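Local coordinates for protein putative modification methylase (Thermus thermophilus, PDB 2ZIE) that probably transfers a methyl group from S-adenosyl-L-methionine to the N4 amino group of cytosine in DNA, as in other N(4)/N(6) methyltransferases, at residues 128-133 with 171-176; 203-208 with 225-230; 233-238 with 256-261. One frame throughout, in Å; residues are numbered along the deposited sequence.

Interaction 1: residues 128-133 with 171-176; sequences FDNLNP and LMQRKP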
loop_
_atom_site.group_PDB
_atom_site.type_symbol
_atom_site.label_atom_id
_atom_site.label_comp_id
_atom_site.label_asym_id
_atom_site.label_seq_id
_atom_site.Cartn_x
_atom_site.Cartn_y
_atom_site.Cartn_z
ATOM N N PHE A 128 -1.965 12.734 -11.877
ATOM C CA PHE A 128 -2.535 12.839 -10.537
ATOM C C PHE A 128 -1.463 13.022 -9.485
ATOM O O PHE A 128 -0.355 12.511 -9.628
ATOM C CB PHE A 128 -3.303 11.564 -10.175
ATOM C CG PHE A 128 -4.647 11.450 -10.814
ATOM C CD1 PHE A 128 -5.724 12.164 -10.318
ATOM C CD2 PHE A 128 -4.846 10.596 -11.889
ATOM C CE1 PHE A 128 -6.984 12.027 -10.877
ATOM C CE2 PHE A 128 -6.106 10.455 -12.459
ATOM C CZ PHE A 128 -7.179 11.170 -11.950
ATOM N N ASP A 129 -1.799 13.753 -8.431
ATOM C CA ASP A 129 -0.896 13.930 -7.307
ATOM C C ASP A 129 -1.328 12.860 -6.314
ATOM O O ASP A 129 -2.512 12.724 -6.012
ATOM C CB ASP A 129 -1.074 15.289 -6.639
ATOM C CG ASP A 129 -0.248 16.377 -7.287
ATOM O OD1 ASP A 129 0.725 16.060 -8.010
ATOM O OD2 ASP A 129 -0.569 17.560 -7.049
ATOM N N ASN A 130 -0.382 12.095 -5.806
ATOM C CA ASN A 130 -0.724 11.067 -4.855
ATOM C C ASN A 130 -0.803 11.611 -3.436
ATOM O O ASN A 130 0.025 12.413 -3.026
ATOM C CB ASN A 130 0.304 9.945 -4.903
ATOM C CG ASN A 130 -0.005 8.855 -3.921
ATOM O OD1 ASN A 130 -0.998 8.141 -4.068
ATOM N ND2 ASN A 130 0.827 8.728 -2.895
ATOM N N LEU A 131 -1.820 11.178 -2.701
ATOM C CA LEU A 131 -2.000 11.566 -1.312
ATOM C C LEU A 131 -1.956 10.270 -0.509
ATOM O O LEU A 131 -2.099 9.188 -1.080
ATOM C CB LEU A 131 -3.346 12.254 -1.113
ATOM C CG LEU A 131 -3.602 13.498 -1.970
ATOM C CD1 LEU A 131 -4.852 14.196 -1.456
ATOM C CD2 LEU A 131 -2.417 14.443 -1.902
ATOM N N ASN A 132 -1.741 10.360 0.800
ATOM C CA ASN A 132 -1.692 9.144 1.602
ATOM C C ASN A 132 -3.038 8.478 1.608
ATOM O O ASN A 132 -4.062 9.126 1.796
ATOM C CB ASN A 132 -1.260 9.416 3.037
ATOM C CG ASN A 132 0.234 9.440 3.182
ATOM O OD1 ASN A 132 0.928 8.571 2.653
ATOM N ND2 ASN A 132 0.745 10.434 3.898
ATOM N N PRO A 133 -3.049 7.162 1.399
ATOM C CA PRO A 133 -4.284 6.381 1.371
ATOM C C PRO A 133 -4.779 6.056 2.773
ATOM O O PRO A 133 -4.034 6.133 3.739
ATOM C CB PRO A 133 -3.863 5.139 0.606
ATOM C CG PRO A 133 -2.477 4.911 1.156
ATOM C CD PRO A 133 -1.873 6.303 1.172
ATOM N N LEU A 171 -7.436 4.458 -2.024
ATOM C CA LEU A 171 -6.492 5.309 -2.724
ATOM C C LEU A 171 -7.031 6.706 -2.917
ATOM O O LEU A 171 -8.226 6.905 -3.123
ATOM C CB LEU A 171 -6.132 4.698 -4.080
ATOM C CG LEU A 171 -5.415 3.351 -4.011
ATOM C CD1 LEU A 171 -4.998 2.916 -5.420
ATOM C CD2 LEU A 171 -4.197 3.471 -3.098
HETATM N N MSE A 172 -6.128 7.673 -2.861
HETATM C CA MSE A 172 -6.500 9.061 -3.013
HETATM C C MSE A 172 -5.609 9.782 -4.013
HETATM O O MSE A 172 -4.423 9.997 -3.768
HETATM C CB MSE A 172 -6.405 9.750 -1.671
HETATM C CG MSE A 172 -7.587 10.596 -1.413
HETATM SE SE MSE A 172 -8.574 9.864 0.106
HETATM C CE MSE A 172 -7.737 11.091 1.451
ATOM N N GLN A 173 -6.199 10.183 -5.131
ATOM C CA GLN A 173 -5.450 10.853 -6.181
ATOM C C GLN A 173 -6.047 12.213 -6.439
ATOM O O GLN A 173 -7.223 12.347 -6.772
ATOM C CB GLN A 173 -5.472 10.003 -7.452
ATOM C CG GLN A 173 -4.976 8.590 -7.227
ATOM C CD GLN A 173 -3.552 8.558 -6.720
ATOM O OE1 GLN A 173 -3.246 7.875 -5.744
ATOM N NE2 GLN A 173 -2.671 9.299 -7.382
ATOM N N ARG A 174 -5.216 13.229 -6.290
ATOM C CA ARG A 174 -5.673 14.590 -6.457
ATOM C C ARG A 174 -5.237 15.245 -7.757
ATOM O O ARG A 174 -4.126 15.040 -8.233
ATOM C CB ARG A 174 -5.178 15.410 -5.266
ATOM C CG ARG A 174 -5.569 16.863 -5.272
ATOM C CD ARG A 174 -5.142 17.514 -3.976
ATOM N NE ARG A 174 -5.701 18.856 -3.876
ATOM C CZ ARG A 174 -5.215 19.924 -4.505
ATOM N NH1 ARG A 174 -4.141 19.818 -5.286
ATOM N NH2 ARG A 174 -5.822 21.099 -4.370
ATOM N N LYS A 175 -6.136 16.031 -8.333
ATOM C CA LYS A 175 -5.826 16.772 -9.548
ATOM C C LYS A 175 -5.317 18.137 -9.091
ATOM O O LYS A 175 -6.001 18.856 -8.362
ATOM C CB LYS A 175 -7.071 16.958 -10.406
ATOM C CG LYS A 175 -6.774 17.618 -11.721
ATOM C CD LYS A 175 -8.023 17.779 -12.554
ATOM C CE LYS A 175 -7.701 18.454 -13.875
ATOM N NZ LYS A 175 -8.916 18.562 -14.716
ATOM N N PRO A 176 -4.098 18.502 -9.495
ATOM C CA PRO A 176 -3.535 19.799 -9.097
ATOM C C PRO A 176 -4.048 20.946 -9.956
ATOM O O PRO A 176 -4.919 20.756 -10.801
ATOM C CB PRO A 176 -2.040 19.580 -9.273
ATOM C CG PRO A 176 -1.995 18.698 -10.487
ATOM C CD PRO A 176 -3.104 17.695 -10.225
HETATM O O HOH W 1 -3.447 7.045 -2.287
#

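Interaction 2: residues 203-208 with 225-230; sequences QIWDDI and AERLVR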
loop_
_atom_site.group_PDB
_atom_site.type_symbol
_atom_site.label_atom_id
_atom_site.label_comp_id
_atom_site.label_asym_id
_atom_site.label_seq_id
_atom_site.Cartn_x
_atom_site.Cartn_y
_atom_site.Cartn_z
ATOM N N GLN A 203 -5.716 7.675 9.409
ATOM C CA GLN A 203 -5.266 6.780 8.367
ATOM C C GLN A 203 -5.829 5.342 8.363
ATOM O O GLN A 203 -5.852 4.706 7.314
ATOM C CB GLN A 203 -3.739 6.788 8.321
ATOM C CG GLN A 203 -3.200 6.113 7.085
ATOM C CD GLN A 203 -1.824 6.598 6.689
ATOM O OE1 GLN A 203 -1.019 6.956 7.541
ATOM N NE2 GLN A 203 -1.538 6.592 5.387
ATOM N N ILE A 204 -6.293 4.828 9.499
ATOM C CA ILE A 204 -6.861 3.473 9.523
ATOM C C ILE A 204 -8.323 3.498 9.975
ATOM O O ILE A 204 -8.635 4.049 11.023
ATOM C CB ILE A 204 -6.154 2.512 10.532
ATOM C CG1 ILE A 204 -4.637 2.602 10.442
ATOM C CG2 ILE A 204 -6.602 1.086 10.268
ATOM C CD1 ILE A 204 -4.072 2.004 9.221
ATOM N N TRP A 205 -9.217 2.906 9.189
ATOM C CA TRP A 205 -10.614 2.820 9.580
ATOM C C TRP A 205 -10.877 1.376 9.970
ATOM O O TRP A 205 -10.739 0.472 9.144
ATOM C CB TRP A 205 -11.547 3.179 8.438
ATOM C CG TRP A 205 -11.641 4.628 8.150
ATOM C CD1 TRP A 205 -11.092 5.646 8.866
ATOM C CD2 TRP A 205 -12.287 5.228 7.025
ATOM N NE1 TRP A 205 -11.346 6.847 8.253
ATOM C CE2 TRP A 205 -12.078 6.620 7.119
ATOM C CE3 TRP A 205 -13.021 4.722 5.942
ATOM C CZ2 TRP A 205 -12.574 7.520 6.170
ATOM C CZ3 TRP A 205 -13.515 5.611 4.998
ATOM C CH2 TRP A 205 -13.288 6.999 5.120
ATOM N N ASP A 206 -11.256 1.153 11.222
ATOM C CA ASP A 206 -11.531 -0.205 11.673
ATOM C C ASP A 206 -12.907 -0.351 12.293
ATOM O O ASP A 206 -13.203 -1.374 12.901
ATOM C CB ASP A 206 -10.498 -0.652 12.695
ATOM C CG ASP A 206 -10.549 0.168 13.961
ATOM O OD1 ASP A 206 -11.592 0.809 14.219
ATOM O OD2 ASP A 206 -9.549 0.166 14.705
ATOM N N ASP A 207 -13.739 0.668 12.134
ATOM C CA ASP A 207 -15.080 0.665 12.692
ATOM C C ASP A 207 -16.179 0.442 11.659
ATOM O O ASP A 207 -17.358 0.632 11.948
ATOM C CB ASP A 207 -15.337 1.975 13.443
ATOM C CG ASP A 207 -15.044 3.222 12.596
ATOM O OD1 ASP A 207 -15.360 4.336 13.073
ATOM O OD2 ASP A 207 -14.498 3.109 11.473
ATOM N N ILE A 208 -15.797 0.052 10.451
ATOM C CA ILE A 208 -16.770 -0.214 9.407
ATOM C C ILE A 208 -16.609 -1.676 9.011
ATOM O O ILE A 208 -15.773 -2.020 8.176
ATOM C CB ILE A 208 -16.542 0.672 8.183
ATOM C CG1 ILE A 208 -16.660 2.145 8.579
ATOM C CG2 ILE A 208 -17.556 0.331 7.106
ATOM C CD1 ILE A 208 -16.430 3.113 7.434
ATOM N N ALA A 225 -18.916 4.852 1.968
ATOM C CA ALA A 225 -19.103 5.812 0.898
ATOM C C ALA A 225 -19.581 7.157 1.432
ATOM O O ALA A 225 -19.214 8.199 0.912
ATOM C CB ALA A 225 -20.090 5.267 -0.129
ATOM N N GLU A 226 -20.394 7.133 2.475
ATOM C CA GLU A 226 -20.891 8.371 3.039
ATOM C C GLU A 226 -19.754 9.178 3.635
ATOM O O GLU A 226 -19.671 10.386 3.433
ATOM C CB GLU A 226 -21.950 8.084 4.092
ATOM C CG GLU A 226 -23.192 7.478 3.502
ATOM C CD GLU A 226 -24.353 7.496 4.458
ATOM O OE1 GLU A 226 -25.411 6.947 4.098
ATOM O OE2 GLU A 226 -24.214 8.059 5.565
ATOM N N ARG A 227 -18.874 8.501 4.361
ATOM C CA ARG A 227 -17.728 9.162 4.961
ATOM C C ARG A 227 -16.914 9.890 3.912
ATOM O O ARG A 227 -16.543 11.058 4.092
ATOM C CB ARG A 227 -16.804 8.157 5.645
ATOM C CG ARG A 227 -17.188 7.773 7.043
ATOM C CD ARG A 227 -16.051 7.038 7.721
ATOM N NE ARG A 227 -16.557 6.298 8.869
ATOM C CZ ARG A 227 -15.807 5.596 9.706
ATOM N NH1 ARG A 227 -14.494 5.525 9.536
ATOM N NH2 ARG A 227 -16.378 4.967 10.717
ATOM N N LEU A 228 -16.619 9.188 2.824
ATOM C CA LEU A 228 -15.813 9.759 1.762
ATOM C C LEU A 228 -16.499 10.970 1.118
ATOM O O LEU A 228 -15.854 11.994 0.858
ATOM C CB LEU A 228 -15.478 8.673 0.726
ATOM C CG LEU A 228 -14.545 7.556 1.233
ATOM C CD1 LEU A 228 -14.385 6.484 0.187
ATOM C CD2 LEU A 228 -13.186 8.137 1.577
ATOM N N VAL A 229 -17.803 10.861 0.880
ATOM C CA VAL A 229 -18.546 11.956 0.289
ATOM C C VAL A 229 -18.429 13.180 1.191
ATOM O O VAL A 229 -18.054 14.262 0.737
ATOM C CB VAL A 229 -20.043 11.584 0.102
ATOM C CG1 VAL A 229 -20.865 12.822 -0.238
ATOM C CG2 VAL A 229 -20.189 10.559 -1.021
ATOM N N ARG A 230 -18.725 12.995 2.475
ATOM C CA ARG A 230 -18.680 14.089 3.447
ATOM C C ARG A 230 -17.286 14.676 3.678
ATOM O O ARG A 230 -17.154 15.828 4.066
ATOM C CB ARG A 230 -19.271 13.627 4.784
ATOM C CG ARG A 230 -20.723 13.193 4.715
ATOM C CD ARG A 230 -21.174 12.588 6.027
ATOM N NE ARG A 230 -21.162 13.559 7.116
ATOM C CZ ARG A 230 -21.231 13.242 8.405
ATOM N NH1 ARG A 230 -21.319 11.973 8.778
ATOM N NH2 ARG A 230 -21.204 14.189 9.326
#

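Interaction 3: residues 233-238 with 256-261; sequences SFVGDV and WGRRAL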
loop_
_atom_site.group_PDB
_atom_site.type_symbol
_atom_site.label_atom_id
_atom_site.label_comp_id
_atom_site.label_asym_id
_atom_site.label_seq_id
_atom_site.Cartn_x
_atom_site.Cartn_y
_atom_site.Cartn_z
ATOM N N SER A 233 -16.048 16.509 -0.540
ATOM C CA SER A 233 -16.959 17.232 -1.412
ATOM C C SER A 233 -17.836 18.095 -0.516
ATOM O O SER A 233 -17.899 17.874 0.693
ATOM C CB SER A 233 -17.829 16.270 -2.217
ATOM O OG SER A 233 -18.896 15.770 -1.433
ATOM N N PHE A 234 -18.506 19.078 -1.108
ATOM C CA PHE A 234 -19.396 19.962 -0.378
ATOM C C PHE A 234 -20.787 19.710 -0.891
ATOM O O PHE A 234 -20.948 19.156 -1.979
ATOM C CB PHE A 234 -19.030 21.417 -0.651
ATOM C CG PHE A 234 -17.707 21.817 -0.080
ATOM C CD1 PHE A 234 -17.608 22.251 1.239
ATOM C CD2 PHE A 234 -16.553 21.738 -0.852
ATOM C CE1 PHE A 234 -16.379 22.598 1.784
ATOM C CE2 PHE A 234 -15.326 22.082 -0.319
ATOM C CZ PHE A 234 -15.236 22.513 1.003
ATOM N N VAL A 235 -21.791 20.114 -0.119
ATOM C CA VAL A 235 -23.173 19.940 -0.543
ATOM C C VAL A 235 -23.319 20.653 -1.871
ATOM O O VAL A 235 -22.754 21.729 -2.078
ATOM C CB VAL A 235 -24.171 20.546 0.467
ATOM C CG1 VAL A 235 -24.057 19.824 1.791
ATOM C CG2 VAL A 235 -23.890 22.018 0.658
ATOM N N GLY A 236 -24.068 20.035 -2.775
ATOM C CA GLY A 236 -24.264 20.609 -4.089
ATOM C C GLY A 236 -23.255 20.106 -5.109
ATOM O O GLY A 236 -23.513 20.179 -6.308
ATOM N N ASP A 237 -22.113 19.599 -4.653
ATOM C CA ASP A 237 -21.087 19.098 -5.575
ATOM C C ASP A 237 -21.524 17.863 -6.342
ATOM O O ASP A 237 -22.456 17.163 -5.950
ATOM C CB ASP A 237 -19.793 18.751 -4.834
ATOM C CG ASP A 237 -18.932 19.954 -4.558
ATOM O OD1 ASP A 237 -19.271 21.059 -5.016
ATOM O OD2 ASP A 237 -17.901 19.792 -3.884
ATOM N N VAL A 238 -20.823 17.600 -7.437
ATOM C CA VAL A 238 -21.086 16.444 -8.283
ATOM C C VAL A 238 -20.159 15.292 -7.892
ATOM O O VAL A 238 -18.940 15.435 -7.933
ATOM C CB VAL A 238 -20.838 16.783 -9.760
ATOM C CG1 VAL A 238 -20.904 15.505 -10.609
ATOM C CG2 VAL A 238 -21.863 17.794 -10.233
ATOM N N TRP A 256 -26.487 12.933 1.112
ATOM C CA TRP A 256 -25.872 14.067 1.777
ATOM C C TRP A 256 -25.865 15.343 0.949
ATOM O O TRP A 256 -24.939 16.147 1.030
ATOM C CB TRP A 256 -24.455 13.712 2.222
ATOM C CG TRP A 256 -24.467 12.745 3.347
ATOM C CD1 TRP A 256 -24.597 11.386 3.266
ATOM C CD2 TRP A 256 -24.466 13.064 4.739
ATOM N NE1 TRP A 256 -24.683 10.844 4.517
ATOM C CE2 TRP A 256 -24.607 11.849 5.443
ATOM C CE3 TRP A 256 -24.363 14.262 5.461
ATOM C CZ2 TRP A 256 -24.649 11.794 6.838
ATOM C CZ3 TRP A 256 -24.405 14.211 6.847
ATOM C CH2 TRP A 256 -24.547 12.981 7.522
ATOM N N GLY A 257 -26.893 15.514 0.133
ATOM C CA GLY A 257 -27.005 16.726 -0.646
ATOM C C GLY A 257 -26.002 16.973 -1.740
ATOM O O GLY A 257 -25.738 18.121 -2.092
ATOM N N ARG A 258 -25.420 15.913 -2.273
ATOM C CA ARG A 258 -24.497 16.068 -3.376
ATOM C C ARG A 258 -25.265 15.570 -4.591
ATOM O O ARG A 258 -26.327 14.972 -4.453
ATOM C CB ARG A 258 -23.246 15.221 -3.169
ATOM C CG ARG A 258 -22.140 15.878 -2.354
ATOM C CD ARG A 258 -22.508 16.085 -0.899
ATOM N NE ARG A 258 -21.323 16.394 -0.104
ATOM C CZ ARG A 258 -21.355 16.814 1.158
ATOM N NH1 ARG A 258 -22.518 16.976 1.774
ATOM N NH2 ARG A 258 -20.230 17.083 1.803
ATOM N N ARG A 259 -24.756 15.841 -5.781
ATOM C CA ARG A 259 -25.418 15.359 -6.976
ATOM C C ARG A 259 -24.744 14.055 -7.351
ATOM O O ARG A 259 -23.517 13.981 -7.436
ATOM C CB ARG A 259 -25.286 16.361 -8.109
ATOM C CG ARG A 259 -25.961 17.663 -7.808
ATOM C CD ARG A 259 -25.733 18.644 -8.925
ATOM N NE ARG A 259 -26.166 19.978 -8.531
ATOM C CZ ARG A 259 -25.971 21.069 -9.263
ATOM N NH1 ARG A 259 -25.348 20.982 -10.437
ATOM N NH2 ARG A 259 -26.394 22.247 -8.814
ATOM N N ALA A 260 -25.556 13.025 -7.559
ATOM C CA ALA A 260 -25.041 11.716 -7.910
ATOM C C ALA A 260 -24.955 11.533 -9.413
ATOM O O ALA A 260 -25.876 11.879 -10.141
ATOM C CB ALA A 260 -25.923 10.633 -7.304
ATOM N N LEU A 261 -23.830 11.001 -9.864
ATOM C CA LEU A 261 -23.607 10.727 -11.269
ATOM C C LEU A 261 -22.884 9.385 -11.366
ATOM O O LEU A 261 -21.807 9.212 -10.808
ATOM C CB LEU A 261 -22.754 11.815 -11.912
ATOM C CG LEU A 261 -22.422 11.548 -13.386
ATOM C CD1 LEU A 261 -23.715 11.497 -14.182
ATOM C CD2 LEU A 261 -21.499 12.619 -13.935
#

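Interaction 1: residues 128-133 with 171-176
Two antiparallel strands at one side of the methyltransferase sheet, 129-133 and 171-174, meet through paired backbones and by side chains on both faces. Asp129 and Arg174 form the hydrogen-bonded pair: Asp129 N reaches Arg174 O at 2.7 Å, and Arg174 N returns to Asp129 O at 2.8 Å. Farther along, Leu131 N meets Met172 O at a longer 3.1 Å; in place of a direct return bond, water 1 accepts the N-H of Met172 and lies 2.8 Å from Leu131 O.

On the face of Asp129, Leu131, Met172 and Arg174, Leu131 CD1 packs against the aliphatic part of Arg174, 4.0 Å from its CB. Asp129 OD2 touches Pro176 CB at 3.3 Å and forms a salt bridge with Arg109 of the second subunit.

On the other face, the non-hydrogen-bonded pair Asn130 and Gln173 lays its amides nearly parallel, 22° apart. Asn130 carries its amide anti to its own nitrogen (chi1 180°), which swings it toward Gln173 while its ND2 bonds Val112 O of the second subunit. The Phe128 ring crosses Gln173 at about a right angle, CD1 resting 3.6 Å from Gln173 CB. Shortening Gln173 to an alanine would probably open a gap between Phe128 CB and Asn130 CB, where its amide now lies.

Strand 167-174 runs between strands 91-102 and 129-137 and antiparallel to both, the reversed strand that is a hallmark of the Rossmann-like methyltransferase sheet.

Interaction 2: residues 203-208 with 225-230
Charge, ring face and apolar packing all converge on Arg227, whose side chain leaves helix 222-232 and meets Trp205, Asp207 and Ile208. The ionic part is a salt bridge with Asp207. Its individual hydrogen bonds are weak: NH1 lies 3.1 Å from OD2, and the position of NH2, the other donor, is less certain. The carboxylate and guanidinium planes are far from coplanar, 66° apart, which fits the bent bonds. Asp207 holds CG between its backbone N and carbonyl carbon (chi1 53°), bringing the carboxylate round to the arginine.

The aromatic part uses one face of the Trp205 indole. Arg227 turns the edge of its guanidinium to that face, the two planes 74° apart, and NH1 stands 3.3 Å from Trp205 CG. This is a cation-pi contact over the five-membered ring, with CZ 4.5 Å from its centroid. Nearer the helix, Arg227 CD makes a CH-pi contact 3.8 Å from the centroid of the six-membered ring. The indole nitrogen NE1 is bonded to Phe200 O.

Apolar packing completes the set. Ile208 CD1 sits over the centre of the guanidinium, 3.4 Å from Arg227 CZ, and Leu228 CD2 touches Trp205 CH2 at 3.7 Å.

A buried arginine is thus compensated mainly by the Asp207 carboxylate and an indole face, with Glu223 a long, weak ionic partner, so its positive charge is likely to be stabilised despite the apolar cover.

Interaction 3: residues 233-238 with 256-261
The guanidinium of Arg258 lies flat against the peptide joining Phe234 and Val235: Val235 N stands over its centre on one face, and Phe234 C lies over the rim of the same face. At its edges, in plane, are Ser233 OG and Trp256 O. Arg258 holds Ser233 side-on with two nitrogens, NE donating to OG at 2.8 Å in a nearly straight bond (169°), and NH2 to Ser233 O at 2.7 Å, from well above the carbonyl plane. The third nitrogen, NH1, turns back to Trp256 O within its own segment, also at 2.7 Å. With all three nitrogens engaged, the group's rotation is fixed. A bend at chi2 (68°) brings the chain back under the loop to reach these partners. Val235 CG1 adds a close contact, 3.2 Å from Arg258 NH1, and Val229 of helix 222-232 also packs on Arg258. The second flat group, the guanidinium of Arg259, has Gly236 O over one face, without a hydrogen bond.

Two turns meet here within a beta-alpha-beta unit, in which helix 248-255 connects the neighbouring parallel strands 238-241 and 259-264. Gly257, with its positive phi, is the C-prime residue of the Schellman motif that ends the helix, and its carbonyl O accepts Gly236 N at 2.6 Å. Gly236 belongs to a type II turn from Phe234 to Asp237; at its backbone angles a side chain would collide with the carbonyl oxygen of Val235. Asp237 OD2 braces the turn by accepting Phe234 N.

Arg259 N donates to Asp237 O at 2.7 Å, a bond belonging to the parallel bridge between Val238 and Arg259, and Val238 CG1 packs on Leu261 CB at 4.3 Å.

The three contacts follow one another along the chain and all reach the same sheet and the second subunit. Interactions 1 and 2, with centres about 17 Å apart, join where Gln203 NE2 lies 3.0 Å from Pro133 O, a probable hydrogen bond. Helix 222-232 of interaction 2 leads into the loop of interaction 3 and packs on its other segment: Glu226 OE2 approaches Trp256 NE1 at 3.0 Å, and Arg230 makes a cation-pi contact with Trp256. Interactions 1 and 3 do not touch. The cofactor site is closer to interactions 2 and 3: Thr248, which binds S-adenosyl-L-methionine, has its side chain about 9 Å from that of Leu228 and about 11 Å from that of Trp256, whereas interaction 1 lies away from the cofactor residues.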